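Local coordinates for protein alpha-11 giardin (Giardia intestinalis, PDB 2II2) that binds calcium and, as an annexin, probably attaches to acidic phospholipid membranes in a calcium-dependent way, with a likely role in the parasite's cytoskeleton, at residues Asp130-Thr135 / Leu141-Ile146; Thr151-Gly154 / Ser158-Glu161; Arg180-Ser185 / Tyr227-Pro232. All coordinates share one frame; numbering follows the deposited sequence.

How the interactions relate
Interactions 1 and 3 are buried and interaction 2 is partly buried, its centre about 27 Å from that of the chain, as against about 17 and 15 Å for the others. In interactions 1 and 3 the side chain of H143 or N229 donates to a main-chain carbonyl, just past helix 124-131 in interaction 1 and within helix 175-184 in interaction 3; interaction 2 instead pairs opposite charges between a loop and the helix that follows it. Helix 137-147 packs on helix 175-184, so interactions 1 and 3 touch, L144 O lying 3.6 Å from I183 CG2. Interactions 2 and 3 are joined by polar contacts: R153 NH2 is 2.9 Å from S185 OG, a probable hydrogen bond.

Interaction 1: residues Asp130-Thr135 / Leu141-Ile146; sequences DQIPLT and LCHLAI
The imidazole of H143 carries L134 on one face and I132 at its edge. L134 CD2 sits over the ring, 3.7 Å from its centroid and 26° off the normal, which makes a CH-pi contact displaced toward the rim; the nearest ring atom is CD2 of H143, 3.4 Å from L134 CD2. At the edge, I132 CG2 lies in the ring plane, and H143 NE2 donates to I132 O over 2.8 Å. That bond is moderately bent, 150° at the hydrogen, and the acceptor stands slightly out of the imidazole plane, although the donor lies in the plane of the carbonyl. Together with L134 on the face, this bond fixes the rotation of the ring. In the all-helical annexin fold this contact ties the turn leaving helix 124-131 to the next helix, 137-147: I132 is the first residue to leave helical backbone angles, and its carbonyl takes up the histidine. With CG anti to its carbonyl carbon (chi1 -74°), H143 reaches out from helix 137-147 to that turn. Beside the polar link, I132 CD1 packs against C142 CB at 4.0 Å, with the sulfur of C142 almost as near. F128 of helix 124-131 also touches both C142 and H143.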
ATOM      1  N   ASP A 130       4.184  19.799  -9.738  1.00  8.99           N
ATOM      2  CA  ASP A 130       3.638  20.079 -11.063  1.00  9.24           C
ATOM      3  C   ASP A 130       2.281  19.408 -11.325  1.00  8.94           C
ATOM      4  O   ASP A 130       1.465  19.948 -12.080  1.00  9.16           O
ATOM      5  CB  ASP A 130       4.618  19.657 -12.155  1.00  9.65           C
ATOM      6  CG  ASP A 130       5.653  20.714 -12.450  1.00  9.94           C
ATOM      7  OD1 ASP A 130       5.272  21.900 -12.577  1.00  9.95           O
ATOM      8  OD2 ASP A 130       6.840  20.345 -12.573  1.00 12.87           O
ATOM      9  N   GLN A 131       2.041  18.249 -10.705  1.00  9.52           N
ATOM     10  CA  GLN A 131       0.926  17.400 -11.122  1.00  9.88           C
ATOM     11  C   GLN A 131      -0.168  17.194 -10.069  1.00  9.67           C
ATOM     12  O   GLN A 131      -1.193  16.592 -10.379  1.00  9.93           O
ATOM     13  CB  GLN A 131       1.428  16.033 -11.608  1.00  9.90           C
ATOM     14  CG  GLN A 131       2.333  16.090 -12.824  1.00 13.25           C
ATOM     15  CD  GLN A 131       2.796  14.722 -13.282  1.00 12.70           C
ATOM     16  OE1 GLN A 131       2.038  13.766 -13.260  1.00 18.14           O
ATOM     17  NE2 GLN A 131       4.050  14.633 -13.709  1.00 17.68           N
ATOM     18  N   ILE A 132       0.085  17.628  -8.830  1.00  9.92           N
ATOM     19  CA  ILE A 132      -0.868  17.469  -7.730  1.00  9.69           C
ATOM     20  C   ILE A 132      -1.146  18.817  -7.079  1.00  9.24           C
ATOM     21  O   ILE A 132      -0.439  19.209  -6.151  1.00  9.01           O
ATOM     22  CB  ILE A 132      -0.342  16.466  -6.639  1.00  9.72           C
ATOM     23  CG1 ILE A 132      -0.010  15.116  -7.282  1.00 10.58           C
ATOM     24  CG2 ILE A 132      -1.405  16.273  -5.568  1.00 10.37           C
ATOM     25  CD1 ILE A 132       0.611  14.101  -6.298  1.00  9.73           C
ATOM     26  N   PRO A 133      -2.177  19.521  -7.571  1.00  9.59           N
ATOM     27  CA  PRO A 133      -2.565  20.787  -6.931  1.00 10.11           C
ATOM     28  C   PRO A 133      -2.923  20.542  -5.475  1.00 10.46           C
ATOM     29  O   PRO A 133      -3.445  19.467  -5.124  1.00 10.27           O
ATOM     30  CB  PRO A 133      -3.803  21.213  -7.720  1.00 10.77           C
ATOM     31  CG  PRO A 133      -3.607  20.578  -9.057  1.00 11.41           C
ATOM     32  CD  PRO A 133      -3.001  19.240  -8.751  1.00  9.16           C
ATOM     33  N   LEU A 134      -2.617  21.536  -4.645  1.00 11.40           N
ATOM     34  CA  LEU A 134      -2.911  21.455  -3.211  1.00 12.81           C
ATOM     35  C   LEU A 134      -4.290  21.954  -2.881  1.00 13.71           C
ATOM     36  O   LEU A 134      -4.519  23.167  -2.773  1.00 15.16           O
ATOM     37  CB  LEU A 134      -1.864  22.186  -2.379  1.00 12.91           C
ATOM     38  CG  LEU A 134      -0.539  21.431  -2.265  1.00 14.30           C
ATOM     39  CD1 LEU A 134       0.569  22.301  -1.658  1.00 15.60           C
ATOM     40  CD2 LEU A 134      -0.688  20.141  -1.455  1.00 14.33           C
ATOM     41  N   THR A 135      -5.225  21.024  -2.748  1.00 14.68           N
ATOM     42  CA  THR A 135      -6.612  21.382  -2.501  1.00 16.30           C
ATOM     43  C   THR A 135      -7.122  20.504  -1.343  1.00 16.10           C
ATOM     44  O   THR A 135      -7.387  20.964  -0.225  1.00 17.44           O
ATOM     45  CB  THR A 135      -7.458  21.218  -3.797  1.00 17.38           C
ATOM     46  OG1 THR A 135      -7.309  19.882  -4.315  1.00 20.95           O
ATOM     47  CG2 THR A 135      -7.014  22.234  -4.887  1.00 19.47           C
ATOM     48  N   LEU A 141      -1.684  15.135   1.809  1.00  7.56           N
ATOM     49  CA  LEU A 141      -1.002  13.921   2.281  1.00  7.71           C
ATOM     50  C   LEU A 141       0.167  13.595   1.372  1.00  7.99           C
ATOM     51  O   LEU A 141       1.235  13.221   1.861  1.00  8.27           O
ATOM     52  CB  LEU A 141      -1.976  12.755   2.325  1.00  8.05           C
ATOM     53  CG  LEU A 141      -2.917  12.744   3.529  1.00  7.49           C
ATOM     54  CD1 LEU A 141      -4.157  11.894   3.239  1.00  8.59           C
ATOM     55  CD2 LEU A 141      -2.162  12.233   4.763  1.00  8.01           C
ATOM     56  N   CYS A 142      -0.040  13.724   0.056  1.00  8.15           N
ATOM     57  CA  CYS A 142       1.031  13.381  -0.885  1.00  8.25           C
ATOM     58  C   CYS A 142       2.263  14.253  -0.654  1.00  8.33           C
ATOM     59  O   CYS A 142       3.398  13.762  -0.498  1.00  9.40           O
ATOM     60  CB  CYS A 142       0.592  13.503  -2.334  1.00  8.44           C
ATOM     61  SG  CYS A 142      -0.686  12.306  -2.796  1.00  8.93           S
ATOM     62  N   HIS A 143       2.043  15.564  -0.640  1.00  9.00           N
ATOM     63  CA  HIS A 143       3.153  16.504  -0.525  1.00  9.27           C
ATOM     64  C   HIS A 143       3.826  16.439   0.848  1.00  8.99           C
ATOM     65  O   HIS A 143       5.057  16.405   0.968  1.00  9.94           O
ATOM     66  CB  HIS A 143       2.670  17.938  -0.754  1.00  9.75           C
ATOM     67  CG  HIS A 143       2.360  18.260  -2.181  1.00  9.58           C
ATOM     68  ND1 HIS A 143       3.136  19.127  -2.921  1.00 11.98           N
ATOM     69  CD2 HIS A 143       1.343  17.871  -2.990  1.00 10.36           C
ATOM     70  CE1 HIS A 143       2.597  19.265  -4.123  1.00 11.78           C
ATOM     71  NE2 HIS A 143       1.507  18.519  -4.192  1.00  9.60           N
ATOM     72  N   LEU A 144       3.019  16.490   1.904  1.00  8.87           N
ATOM     73  CA  LEU A 144       3.605  16.566   3.242  1.00  9.01           C
ATOM     74  C   LEU A 144       4.283  15.260   3.648  1.00  9.09           C
ATOM     75  O   LEU A 144       5.285  15.279   4.360  1.00  9.36           O
ATOM     76  CB  LEU A 144       2.612  17.044   4.312  1.00  9.17           C
ATOM     77  CG  LEU A 144       2.058  18.456   4.091  1.00 11.90           C
ATOM     78  CD1 LEU A 144       1.133  18.849   5.246  1.00 14.05           C
ATOM     79  CD2 LEU A 144       3.140  19.504   3.867  1.00 14.30           C
ATOM     80  N   ALA A 145       3.778  14.129   3.161  1.00  9.10           N
ATOM     81  CA  ALA A 145       4.418  12.849   3.446  1.00 10.05           C
ATOM     82  C   ALA A 145       5.885  12.844   3.029  1.00 10.38           C
ATOM     83  O   ALA A 145       6.732  12.266   3.712  1.00 10.84           O
ATOM     84  CB  ALA A 145       3.687  11.697   2.736  1.00 10.62           C
ATOM     85  N   ILE A 146       6.184  13.456   1.894  1.00 10.70           N
ATOM     86  CA  ILE A 146       7.549  13.436   1.411  1.00 12.67           C
ATOM     87  C   ILE A 146       8.387  14.636   1.881  1.00 12.39           C
ATOM     88  O   ILE A 146       9.605  14.565   1.869  1.00 13.47           O
ATOM     89  CB  ILE A 146       7.642  13.127  -0.112  1.00 13.16           C
ATOM     90  CG1 ILE A 146       7.055  14.259  -0.949  1.00 13.44           C
ATOM     91  CG2 ILE A 146       7.015  11.717  -0.446  1.00 13.88           C
ATOM     92  CD1 ILE A 146       7.400  14.127  -2.462  1.00 14.81           C
TER

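Interaction 2: residues Thr151-Gly154 / Ser158-Glu161; sequences TPRG and SDAE
R153 and D159 have their CA atoms 8.9 Å apart, the closest pair of CA atoms between the irregular loop 151-154, where G154 has positive phi, and the helical turn 158-161, so the gap is spanned by side chains alone. The guanidinium of R153 approaches side-on and places two nitrogens on a single carboxylate oxygen: NE lies 2.8 Å from D159 OD2, and NH2 lies 2.8 Å from the same D159 OD2. Both hydrogen bonds are bent, 149° and 145° at the hydrogen, as expected when two donors converge on one atom. OD2 lies within the guanidinium plane, but the two flat groups are steeply inclined, 61° apart. In consequence NE meets OD2 on its syn side, tilted from the carboxylate plane, whereas NH2 comes from above that plane; both approach from the same face. A bend at chi3 turns the arginine's end to present this edge. The carboxylate's other oxygen, OD1, is bonded to S155 OG, which steadies the carboxylate in the first turn of helix 156-169. Beyond the salt bridge, the backbone nitrogens of R153 and G154 bond the carboxylate of E189. I193 of helix 187-201 touches both R153 and D159. The arrangement is a side-on arginine-aspartate salt bridge clasping an interhelical loop to the first turn of helix 156-169 in the annexin fold.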
ATOM      1  N   THR A 151       8.482  15.213  14.673  1.00 11.96           N
ATOM      2  CA  THR A 151       9.159  15.875  15.778  1.00 13.14           C
ATOM      3  C   THR A 151       8.168  16.004  16.927  1.00 11.64           C
ATOM      4  O   THR A 151       6.975  16.219  16.709  1.00 11.00           O
ATOM      5  CB  THR A 151       9.690  17.294  15.417  1.00 14.83           C
ATOM      6  OG1 THR A 151       8.616  18.147  15.033  1.00 17.58           O
ATOM      7  CG2 THR A 151      10.738  17.277  14.310  1.00 17.91           C
ATOM      8  N   PRO A 152       8.657  15.840  18.163  1.00 11.75           N
ATOM      9  CA  PRO A 152       7.750  16.015  19.294  1.00 12.08           C
ATOM     10  C   PRO A 152       7.259  17.451  19.415  1.00 12.24           C
ATOM     11  O   PRO A 152       8.019  18.388  19.127  1.00 13.05           O
ATOM     12  CB  PRO A 152       8.629  15.673  20.501  1.00 12.69           C
ATOM     13  CG  PRO A 152       9.759  14.899  19.945  1.00 14.98           C
ATOM     14  CD  PRO A 152      10.011  15.436  18.591  1.00 12.92           C
ATOM     15  N   ARG A 153       6.015  17.627  19.876  1.00 10.94           N
ATOM     16  CA  ARG A 153       5.462  18.961  20.128  1.00 11.36           C
ATOM     17  C   ARG A 153       5.170  19.218  21.583  1.00 11.32           C
ATOM     18  O   ARG A 153       5.009  20.366  21.958  1.00 12.60           O
ATOM     19  CB  ARG A 153       4.197  19.200  19.304  1.00 11.01           C
ATOM     20  CG  ARG A 153       4.438  19.124  17.799  1.00 11.25           C
ATOM     21  CD  ARG A 153       3.142  19.288  17.002  1.00 11.25           C
ATOM     22  NE  ARG A 153       2.188  18.208  17.244  1.00 10.60           N
ATOM     23  CZ  ARG A 153       2.009  17.143  16.460  1.00 10.45           C
ATOM     24  NH1 ARG A 153       2.741  16.961  15.355  1.00 10.43           N
ATOM     25  NH2 ARG A 153       1.075  16.252  16.784  1.00  9.35           N
ATOM     26  N   GLY A 154       5.041  18.171  22.401  1.00 10.83           N
ATOM     27  CA  GLY A 154       4.731  18.387  23.820  1.00 11.21           C
ATOM     28  C   GLY A 154       3.380  19.046  24.032  1.00 11.05           C
ATOM     29  O   GLY A 154       3.179  19.783  24.986  1.00 11.59           O
ATOM     30  N   SER A 158      -3.783  19.496  23.504  1.00 11.02           N
ATOM     31  CA  SER A 158      -4.248  20.453  22.515  1.00 11.01           C
ATOM     32  C   SER A 158      -4.306  19.842  21.111  1.00  9.90           C
ATOM     33  O   SER A 158      -5.197  20.187  20.331  1.00 10.27           O
ATOM     34  CB  SER A 158      -3.461  21.758  22.536  1.00 12.52           C
ATOM     35  OG  SER A 158      -2.088  21.580  22.306  1.00 17.39           O
ATOM     36  N   ASP A 159      -3.405  18.915  20.793  1.00  8.24           N
ATOM     37  CA  ASP A 159      -3.435  18.260  19.497  1.00  9.11           C
ATOM     38  C   ASP A 159      -4.684  17.391  19.346  1.00  8.90           C
ATOM     39  O   ASP A 159      -5.299  17.349  18.279  1.00  8.16           O
ATOM     40  CB  ASP A 159      -2.187  17.406  19.333  1.00  9.15           C
ATOM     41  CG  ASP A 159      -0.919  18.212  19.097  1.00  9.61           C
ATOM     42  OD1 ASP A 159      -0.991  19.444  18.904  1.00 13.28           O
ATOM     43  OD2 ASP A 159       0.160  17.572  19.129  1.00 10.35           O
ATOM     44  N   ALA A 160      -5.064  16.693  20.407  1.00  9.47           N
ATOM     45  CA  ALA A 160      -6.316  15.958  20.385  1.00  9.95           C
ATOM     46  C   ALA A 160      -7.531  16.878  20.147  1.00  9.43           C
ATOM     47  O   ALA A 160      -8.443  16.522  19.415  1.00 10.29           O
ATOM     48  CB  ALA A 160      -6.485  15.159  21.653  1.00 10.21           C
ATOM     49  N   GLU A 161      -7.500  18.069  20.760  1.00  9.91           N
ATOM     50  CA  GLU A 161      -8.541  19.049  20.551  1.00 10.67           C
ATOM     51  C   GLU A 161      -8.549  19.572  19.103  1.00  9.47           C
ATOM     52  O   GLU A 161      -9.610  19.788  18.550  1.00 10.15           O
ATOM     53  CB  GLU A 161      -8.414  20.200  21.554  1.00 11.21           C
ATOM     54  CG  GLU A 161      -8.881  19.861  22.959  1.00 17.18           C
ATOM     55  CD  GLU A 161     -10.397  19.788  23.134  1.00 20.64           C
ATOM     56  OE1 GLU A 161     -11.171  19.975  22.164  1.00 19.56           O
ATOM     57  OE2 GLU A 161     -10.805  19.529  24.287  1.00 23.98           O
TER

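Interaction 3: residues Arg180-Ser185 / Tyr227-Pro232; sequences RLIITS and YYNLAP
N229 of helix 216-230 bonds to I182 of helix 175-184, joining two helices of the annexin fold near their C-terminal parts. The close part of the contact is centred on the amide nitrogen: N229 ND2 lies 2.9 Å from I182 O, the bond is nearly straight at 168°, and the acceptor lies close to the amide plane. Seen from the carbonyl, the donor is tilted 33° out of plane. A chi1 of -72° sets CG of N229 beside its own backbone N and directs the amide at helix 175-184. The same nitrogen also touches the methyl I182 CG2 at 3.5 Å, and the two side chains cross at about a right angle. Packing is looser toward S185, whose CB is 4.0 Å from N229 ND2; all three touching residues are nevertheless buried, and Y190 of helix 187-201 packs against each of them. The more open side lies on R180 and T184, which are partly exposed and take no part in the contact with 227-232. There R180 forms salt bridges with E148 and E176, and T184 OG1 bonds back to R180 O at 2.7 Å. S185 makes a similar return bond one residue on, from its OG to L181 O at 2.6 Å, so hydroxyl groups occupy carbonyls in this part of the chain. Like R180 O, which also accepts T184 N, the I182 carbonyl has two donors: S185 N, 3.3 Å from I182 O, reaches one face of its plane, and N229 ND2, from the other helix, reaches the opposite face.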
ATOM      1  N   ARG A 180      -0.945  17.915   8.505  1.00  7.20           N
ATOM      2  CA  ARG A 180       0.332  18.250   9.112  1.00  8.00           C
ATOM      3  C   ARG A 180       0.436  17.637  10.491  1.00  8.01           C
ATOM      4  O   ARG A 180       1.485  17.065  10.829  1.00  8.24           O
ATOM      5  CB  ARG A 180       0.489  19.755   9.189  1.00  9.78           C
ATOM      6  CG  ARG A 180       1.782  20.212   9.756  1.00 13.24           C
ATOM      7  CD  ARG A 180       1.879  21.724   9.619  1.00 15.45           C
ATOM      8  NE  ARG A 180       1.700  22.174   8.236  1.00 18.72           N
ATOM      9  CZ  ARG A 180       2.664  22.183   7.315  1.00 19.86           C
ATOM     10  NH1 ARG A 180       3.890  21.748   7.594  1.00 22.77           N
ATOM     11  NH2 ARG A 180       2.398  22.615   6.096  1.00 19.18           N
ATOM     12  N   LEU A 181      -0.641  17.763  11.283  1.00  7.71           N
ATOM     13  CA  LEU A 181      -0.611  17.180  12.635  1.00  7.89           C
ATOM     14  C   LEU A 181      -0.281  15.696  12.609  1.00  8.16           C
ATOM     15  O   LEU A 181       0.644  15.232  13.309  1.00  8.52           O
ATOM     16  CB  LEU A 181      -1.919  17.451  13.357  1.00  8.48           C
ATOM     17  CG  LEU A 181      -2.026  17.098  14.848  1.00  9.05           C
ATOM     18  CD1 LEU A 181      -3.156  17.893  15.456  1.00 10.54           C
ATOM     19  CD2 LEU A 181      -2.264  15.605  15.081  1.00 10.13           C
ATOM     20  N   ILE A 182      -1.008  14.968  11.768  1.00  7.84           N
ATOM     21  CA  ILE A 182      -0.820  13.518  11.728  1.00  7.77           C
ATOM     22  C   ILE A 182       0.562  13.140  11.183  1.00  8.25           C
ATOM     23  O   ILE A 182       1.286  12.346  11.788  1.00  8.36           O
ATOM     24  CB  ILE A 182      -1.921  12.864  10.891  1.00  8.01           C
ATOM     25  CG1 ILE A 182      -3.288  13.039  11.556  1.00  8.41           C
ATOM     26  CG2 ILE A 182      -1.660  11.387  10.722  1.00  7.83           C
ATOM     27  CD1 ILE A 182      -4.461  12.681  10.675  1.00 10.35           C
ATOM     28  N   ILE A 183       0.926  13.729  10.043  1.00  7.88           N
ATOM     29  CA  ILE A 183       2.176  13.370   9.371  1.00  9.13           C
ATOM     30  C   ILE A 183       3.444  13.707  10.159  1.00  8.70           C
ATOM     31  O   ILE A 183       4.467  13.019   9.999  1.00 10.50           O
ATOM     32  CB  ILE A 183       2.263  14.015   7.936  1.00  9.39           C
ATOM     33  CG1 ILE A 183       1.226  13.430   6.985  1.00 11.73           C
ATOM     34  CG2 ILE A 183       3.712  14.025   7.392  1.00 13.24           C
ATOM     35  CD1 ILE A 183       1.523  12.043   6.551  1.00 12.65           C
ATOM     36  N   THR A 184       3.380  14.741  10.997  1.00  8.40           N
ATOM     37  CA  THR A 184       4.558  15.155  11.749  1.00  9.04           C
ATOM     38  C   THR A 184       4.587  14.626  13.173  1.00  8.51           C
ATOM     39  O   THR A 184       5.514  14.945  13.915  1.00  9.66           O
ATOM     40  CB  THR A 184       4.709  16.701  11.808  1.00  9.56           C
ATOM     41  OG1 THR A 184       3.609  17.270  12.527  1.00  9.29           O
ATOM     42  CG2 THR A 184       4.792  17.331  10.419  1.00 11.06           C
ATOM     43  N   SER A 185       3.616  13.815  13.574  1.00  8.73           N
ATOM     44  CA  SER A 185       3.604  13.291  14.940  1.00  7.42           C
ATOM     45  C   SER A 185       4.590  12.176  15.088  1.00  8.20           C
ATOM     46  O   SER A 185       4.651  11.284  14.246  1.00 10.17           O
ATOM     47  CB  SER A 185       2.225  12.733  15.316  1.00  8.57           C
ATOM     48  OG  SER A 185       1.210  13.721  15.366  1.00  8.59           O
ATOM     49  N   TYR A 227      -3.313   5.482  11.075  1.00  6.14           N
ATOM     50  CA  TYR A 227      -2.964   4.146  11.545  1.00  6.34           C
ATOM     51  C   TYR A 227      -1.471   3.874  11.482  1.00  6.55           C
ATOM     52  O   TYR A 227      -0.973   3.136  12.313  1.00  7.70           O
ATOM     53  CB  TYR A 227      -3.780   3.071  10.822  1.00  6.42           C
ATOM     54  CG  TYR A 227      -5.168   2.894  11.401  1.00  6.72           C
ATOM     55  CD1 TYR A 227      -6.297   2.970  10.607  1.00  6.72           C
ATOM     56  CD2 TYR A 227      -5.341   2.631  12.762  1.00  7.11           C
ATOM     57  CE1 TYR A 227      -7.588   2.786  11.154  1.00  7.38           C
ATOM     58  CE2 TYR A 227      -6.615   2.446  13.306  1.00  7.29           C
ATOM     59  CZ  TYR A 227      -7.730   2.523  12.502  1.00  6.75           C
ATOM     60  OH  TYR A 227      -8.962   2.296  13.062  1.00  9.17           O
ATOM     61  N   TYR A 228      -0.773   4.442  10.497  1.00  6.48           N
ATOM     62  CA  TYR A 228       0.665   4.245  10.365  1.00  7.12           C
ATOM     63  C   TYR A 228       1.376   4.679  11.640  1.00  6.91           C
ATOM     64  O   TYR A 228       2.314   4.033  12.088  1.00  7.49           O
ATOM     65  CB  TYR A 228       1.210   5.010   9.144  1.00  7.93           C
ATOM     66  CG  TYR A 228       2.676   4.685   8.937  1.00  7.67           C
ATOM     67  CD1 TYR A 228       3.051   3.568   8.181  1.00  7.94           C
ATOM     68  CD2 TYR A 228       3.664   5.468   9.486  1.00  8.55           C
ATOM     69  CE1 TYR A 228       4.392   3.229   8.007  1.00  8.02           C
ATOM     70  CE2 TYR A 228       5.014   5.129   9.322  1.00 10.22           C
ATOM     71  CZ  TYR A 228       5.374   4.011   8.577  1.00  9.63           C
ATOM     72  OH  TYR A 228       6.698   3.663   8.415  1.00 10.43           O
ATOM     73  N   ASN A 229       0.902   5.793  12.197  1.00  7.29           N
ATOM     74  CA  ASN A 229       1.462   6.299  13.437  1.00  6.89           C
ATOM     75  C   ASN A 229       1.321   5.323  14.617  1.00  7.88           C
ATOM     76  O   ASN A 229       2.149   5.298  15.512  1.00  9.21           O
ATOM     77  CB  ASN A 229       0.847   7.612  13.839  1.00  7.30           C
ATOM     78  CG  ASN A 229       1.275   8.769  12.963  1.00  8.36           C
ATOM     79  OD1 ASN A 229       2.265   8.676  12.236  1.00 11.13           O
ATOM     80  ND2 ASN A 229       0.541   9.864  13.030  1.00  8.95           N
ATOM     81  N   LEU A 230       0.206   4.608  14.637  1.00  8.12           N
ATOM     82  CA  LEU A 230      -0.039   3.610  15.680  1.00  8.25           C
ATOM     83  C   LEU A 230       0.795   2.338  15.469  1.00  8.04           C
ATOM     84  O   LEU A 230       1.439   1.849  16.417  1.00  9.50           O
ATOM     85  CB  LEU A 230      -1.531   3.313  15.776  1.00  8.24           C
ATOM     86  CG  LEU A 230      -2.416   4.504  16.202  1.00  9.79           C
ATOM     87  CD1 LEU A 230      -3.909   4.144  16.141  1.00  9.09           C
ATOM     88  CD2 LEU A 230      -2.054   5.082  17.565  1.00 11.67           C
ATOM     89  N   ALA A 231       0.841   1.841  14.229  1.00  7.38           N
ATOM     90  CA  ALA A 231       1.770   0.779  13.841  1.00  7.41           C
ATOM     91  C   ALA A 231       1.784   0.697  12.324  1.00  7.20           C
ATOM     92  O   ALA A 231       0.746   0.685  11.708  1.00  7.52           O
ATOM     93  CB  ALA A 231       1.320  -0.572  14.372  1.00  7.94           C
ATOM     94  N   PRO A 232       2.945   0.647  11.686  1.00  7.94           N
ATOM     95  CA  PRO A 232       2.967   0.509  10.234  1.00  8.09           C
ATOM     96  C   PRO A 232       2.069  -0.590   9.690  1.00  7.67           C
ATOM     97  O   PRO A 232       1.370  -0.388   8.692  1.00  7.99           O
ATOM     98  CB  PRO A 232       4.435   0.268   9.953  1.00  8.30           C
ATOM     99  CG  PRO A 232       5.089   1.155  10.988  1.00  9.19           C
ATOM    100  CD  PRO A 232       4.289   0.888  12.237  1.00  8.86           C
TER